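DNA fragmentation factor subunit beta (Mus musculus, PDB 1V0D) is the caspase-activated nuclease that cuts chromosomal DNA and drives chromatin condensation during apoptosis. Local coordinates at residues N96-L110 with L121-I133. Sequence-based numbering, arbitrary orientation.
Sequences NEPHAGVIQAARQQL and LLADLLHHVSQNI. Unlike the reference sequence in segment 96-110: Q109 (reference Leu).
L126 inserts as a knob into a hole formed by I103, A106, R107 and L110. Its branches divide the work: CD1 lies 3.5 Å from L110 CD1 and also meets R107 CG, while CD2 faces I103 CG2 and R107 NE. The R107 side chain runs roughly perpendicular to that of L126; extended from CG to NE, it reaches past the leucine, so that L126 CD2 and S130 OG both lie at the edge of the guanidinium, near its plane. One turn earlier in helix 121-129, L122 and L110 lie side by side, pointing opposite ways, L110 CD2 reaching L122 CB at 3.6 Å, and L122 CD2 fits against Q109 CB. The axes of helices 103-110 and 121-129 approach to 9.6 Å with 155° between their directions; as helices 103-111 and 116-129 are consecutive and joined by a short turn, the pair is an antiparallel helical hairpin, seated where A106 and L126 bring their CA atoms within 6.5 Å. Ahead of helix 103-110, residues 96-98 run beside the C-terminal end of helix 121-129: V129 CG1, anti to its own N (chi1 178°), points between I103 CG1 (3.6 Å) and the P98 ring, whose CG is 3.4 Å away. N96 OD1 meets the edge of the H128 ring near CE1 (3.6 Å), the amide and ring planes 78° apart. The second subunit reaches both ends, its L117 against N96 and L121 against H128, its I88 against Q109.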
# COMPACT_ATOMS: atom_id res chain seq x y z
N ASN A 96 -24.82 2.46 -10.34
CA ASN A 96 -24.11 1.21 -10.53
C ASN A 96 -23.84 0.85 -11.98
O ASN A 96 -22.69 0.63 -12.36
CB ASN A 96 -24.85 0.06 -9.84
CG ASN A 96 -23.93 -0.79 -8.99
OD1 ASN A 96 -22.94 -1.34 -9.48
ND2 ASN A 96 -24.24 -0.91 -7.71
N GLU A 97 -24.89 0.79 -12.80
CA GLU A 97 -24.71 0.45 -14.20
C GLU A 97 -24.35 1.67 -15.06
O GLU A 97 -25.18 2.57 -15.26
CB GLU A 97 -25.97 -0.24 -14.73
CG GLU A 97 -26.31 -1.53 -13.99
CD GLU A 97 -25.14 -2.51 -13.94
OE1 GLU A 97 -24.72 -2.98 -15.02
OE2 GLU A 97 -24.65 -2.79 -12.83
N PRO A 98 -23.11 1.71 -15.58
CA PRO A 98 -22.57 2.78 -16.43
C PRO A 98 -23.22 2.89 -17.81
O PRO A 98 -24.43 2.67 -17.96
CB PRO A 98 -21.08 2.42 -16.54
CG PRO A 98 -20.82 1.62 -15.30
CD PRO A 98 -22.05 0.75 -15.23
N HIS A 99 -22.41 3.24 -18.80
CA HIS A 99 -22.86 3.38 -20.19
C HIS A 99 -23.88 4.50 -20.40
O HIS A 99 -24.62 4.48 -21.38
CB HIS A 99 -23.42 2.05 -20.69
N ALA A 100 -23.91 5.46 -19.49
CA ALA A 100 -24.85 6.57 -19.61
C ALA A 100 -24.14 7.91 -19.69
O ALA A 100 -22.91 7.97 -19.80
CB ALA A 100 -25.81 6.56 -18.42
N GLY A 101 -24.92 8.98 -19.65
CA GLY A 101 -24.36 10.32 -19.71
C GLY A 101 -24.01 10.75 -18.30
O GLY A 101 -23.65 11.90 -18.06
N VAL A 102 -24.14 9.81 -17.38
CA VAL A 102 -23.84 10.04 -15.97
C VAL A 102 -22.33 10.22 -15.79
O VAL A 102 -21.89 11.05 -15.01
CB VAL A 102 -24.33 8.87 -15.10
CG1 VAL A 102 -24.18 9.21 -13.63
CG2 VAL A 102 -25.78 8.55 -15.44
N ILE A 103 -21.56 9.42 -16.53
CA ILE A 103 -20.10 9.50 -16.47
C ILE A 103 -19.66 10.89 -16.94
O ILE A 103 -18.81 11.53 -16.32
CB ILE A 103 -19.44 8.44 -17.38
CG1 ILE A 103 -19.86 7.03 -16.93
CG2 ILE A 103 -17.93 8.59 -17.36
CD1 ILE A 103 -19.27 5.91 -17.77
N GLN A 104 -20.24 11.33 -18.05
CA GLN A 104 -19.93 12.64 -18.63
C GLN A 104 -20.56 13.75 -17.80
O GLN A 104 -20.41 14.93 -18.12
CB GLN A 104 -20.42 12.70 -20.07
N ALA A 105 -21.27 13.37 -16.74
CA ALA A 105 -21.93 14.32 -15.86
C ALA A 105 -21.09 14.55 -14.61
O ALA A 105 -20.72 15.69 -14.30
CB ALA A 105 -23.31 13.81 -15.48
N ALA A 106 -20.80 13.47 -13.90
CA ALA A 106 -20.00 13.53 -12.68
C ALA A 106 -18.68 14.23 -12.94
O ALA A 106 -18.19 14.99 -12.09
CB ALA A 106 -19.75 12.13 -12.15
N ARG A 107 -18.09 13.97 -14.10
CA ARG A 107 -16.82 14.58 -14.47
C ARG A 107 -16.94 16.09 -14.49
O ARG A 107 -16.03 16.80 -14.08
CB ARG A 107 -16.37 14.08 -15.84
CG ARG A 107 -16.07 12.61 -15.89
CD ARG A 107 -15.38 12.22 -17.18
NE ARG A 107 -15.05 10.80 -17.22
CZ ARG A 107 -14.39 10.20 -18.20
NH1 ARG A 107 -13.97 10.90 -19.25
NH2 ARG A 107 -14.14 8.90 -18.14
N GLN A 108 -18.08 16.58 -14.98
CA GLN A 108 -18.30 18.02 -15.05
C GLN A 108 -18.33 18.63 -13.66
O GLN A 108 -17.70 19.67 -13.42
CB GLN A 108 -19.60 18.33 -15.79
CG GLN A 108 -19.56 17.95 -17.26
CD GLN A 108 -20.67 18.61 -18.06
OE1 GLN A 108 -20.75 19.84 -18.12
NE2 GLN A 108 -21.53 17.80 -18.66
N GLN A 109 -19.06 18.00 -12.74
CA GLN A 109 -19.14 18.52 -11.38
C GLN A 109 -17.77 18.50 -10.71
O GLN A 109 -17.51 19.26 -9.78
CB GLN A 109 -20.13 17.72 -10.55
CG GLN A 109 -21.57 18.00 -10.91
CD GLN A 109 -22.51 17.66 -9.78
OE1 GLN A 109 -22.60 16.51 -9.35
NE2 GLN A 109 -23.21 18.67 -9.27
N LEU A 110 -16.89 17.62 -11.19
CA LEU A 110 -15.54 17.53 -10.64
C LEU A 110 -14.73 18.73 -11.13
O LEU A 110 -14.12 19.44 -10.33
CB LEU A 110 -14.85 16.24 -11.08
CG LEU A 110 -15.19 15.00 -10.27
CD1 LEU A 110 -14.39 13.82 -10.80
CD2 LEU A 110 -14.86 15.24 -8.80
N LEU A 121 -16.38 12.00 -2.63
CA LEU A 121 -17.47 11.13 -3.04
C LEU A 121 -17.63 11.11 -4.56
O LEU A 121 -17.81 10.06 -5.18
CB LEU A 121 -18.77 11.62 -2.40
CG LEU A 121 -19.81 10.57 -2.03
CD1 LEU A 121 -20.95 11.26 -1.31
CD2 LEU A 121 -20.32 9.84 -3.26
N LEU A 122 -17.55 12.29 -5.16
CA LEU A 122 -17.69 12.44 -6.59
C LEU A 122 -16.55 11.75 -7.33
O LEU A 122 -16.76 11.07 -8.33
CB LEU A 122 -17.71 13.92 -6.95
CG LEU A 122 -18.53 14.29 -8.19
CD1 LEU A 122 -19.95 13.78 -8.01
CD2 LEU A 122 -18.52 15.79 -8.40
N ALA A 123 -15.33 11.93 -6.84
CA ALA A 123 -14.17 11.31 -7.47
C ALA A 123 -14.31 9.80 -7.34
O ALA A 123 -14.05 9.06 -8.29
CB ALA A 123 -12.89 11.77 -6.79
N ASP A 124 -14.74 9.36 -6.16
CA ASP A 124 -14.93 7.95 -5.91
C ASP A 124 -15.99 7.36 -6.83
O ASP A 124 -15.77 6.32 -7.45
CB ASP A 124 -15.32 7.72 -4.45
CG ASP A 124 -14.17 8.00 -3.49
OD1 ASP A 124 -13.01 7.67 -3.83
OD2 ASP A 124 -14.44 8.52 -2.38
N LEU A 125 -17.13 8.04 -6.92
CA LEU A 125 -18.21 7.58 -7.78
C LEU A 125 -17.74 7.41 -9.21
O LEU A 125 -18.02 6.40 -9.85
CB LEU A 125 -19.38 8.54 -7.73
CG LEU A 125 -20.27 8.29 -6.51
CD1 LEU A 125 -21.33 9.38 -6.39
CD2 LEU A 125 -20.92 6.92 -6.66
N LEU A 126 -17.02 8.40 -9.72
CA LEU A 126 -16.53 8.32 -11.08
C LEU A 126 -15.68 7.06 -11.19
O LEU A 126 -15.77 6.32 -12.18
CB LEU A 126 -15.68 9.54 -11.42
CG LEU A 126 -15.99 10.26 -12.73
CD1 LEU A 126 -14.83 11.18 -13.07
CD2 LEU A 126 -16.21 9.25 -13.86
N HIS A 127 -14.87 6.82 -10.17
CA HIS A 127 -14.01 5.64 -10.15
C HIS A 127 -14.88 4.40 -10.24
O HIS A 127 -14.71 3.58 -11.13
CB HIS A 127 -13.20 5.56 -8.85
CG HIS A 127 -12.44 4.29 -8.69
ND1 HIS A 127 -12.37 3.59 -7.50
CD2 HIS A 127 -11.70 3.58 -9.58
CE1 HIS A 127 -11.63 2.51 -7.66
NE2 HIS A 127 -11.21 2.48 -8.91
N HIS A 128 -15.82 4.30 -9.31
CA HIS A 128 -16.73 3.17 -9.23
C HIS A 128 -17.41 2.86 -10.55
O HIS A 128 -17.59 1.69 -10.91
CB HIS A 128 -17.79 3.44 -8.17
CG HIS A 128 -18.70 2.28 -7.91
ND1 HIS A 128 -19.60 1.82 -8.85
CD2 HIS A 128 -18.86 1.49 -6.83
CE1 HIS A 128 -20.27 0.80 -8.35
NE2 HIS A 128 -19.84 0.58 -7.12
N VAL A 129 -17.78 3.90 -11.29
CA VAL A 129 -18.46 3.73 -12.56
C VAL A 129 -17.53 3.53 -13.76
O VAL A 129 -17.80 2.68 -14.60
CB VAL A 129 -19.41 4.90 -12.84
CG1 VAL A 129 -20.08 4.72 -14.18
CG2 VAL A 129 -20.46 4.98 -11.74
N SER A 130 -16.46 4.32 -13.85
CA SER A 130 -15.51 4.19 -14.96
C SER A 130 -14.82 2.84 -14.85
O SER A 130 -13.61 2.77 -14.62
CB SER A 130 -14.43 5.28 -14.89
OG SER A 130 -14.96 6.57 -15.18
N GLN A 131 -15.58 1.77 -15.01
CA GLN A 131 -15.03 0.43 -14.90
C GLN A 131 -15.40 -0.48 -16.07
O GLN A 131 -16.43 -0.30 -16.71
CB GLN A 131 -15.50 -0.17 -13.57
CG GLN A 131 -15.85 -1.65 -13.61
CD GLN A 131 -17.17 -1.94 -14.31
OE1 GLN A 131 -18.21 -1.40 -13.92
NE2 GLN A 131 -17.14 -2.79 -15.33
N ASN A 132 -14.54 -1.45 -16.34
CA ASN A 132 -14.80 -2.40 -17.42
C ASN A 132 -14.30 -3.80 -17.05
O ASN A 132 -13.37 -4.34 -17.67
CB ASN A 132 -14.15 -1.92 -18.71
CG ASN A 132 -14.52 -2.80 -19.89
OD1 ASN A 132 -15.37 -3.69 -19.78
ND2 ASN A 132 -13.89 -2.55 -21.03
N ILE A 133 -14.96 -4.38 -16.05
CA ILE A 133 -14.64 -5.71 -15.54
C ILE A 133 -14.71 -6.80 -16.61
O ILE A 133 -13.84 -7.67 -16.69
CB ILE A 133 -15.60 -6.09 -14.42
CG1 ILE A 133 -15.50 -5.08 -13.29
CG2 ILE A 133 -15.29 -7.48 -13.92
CD1 ILE A 133 -16.53 -5.30 -12.20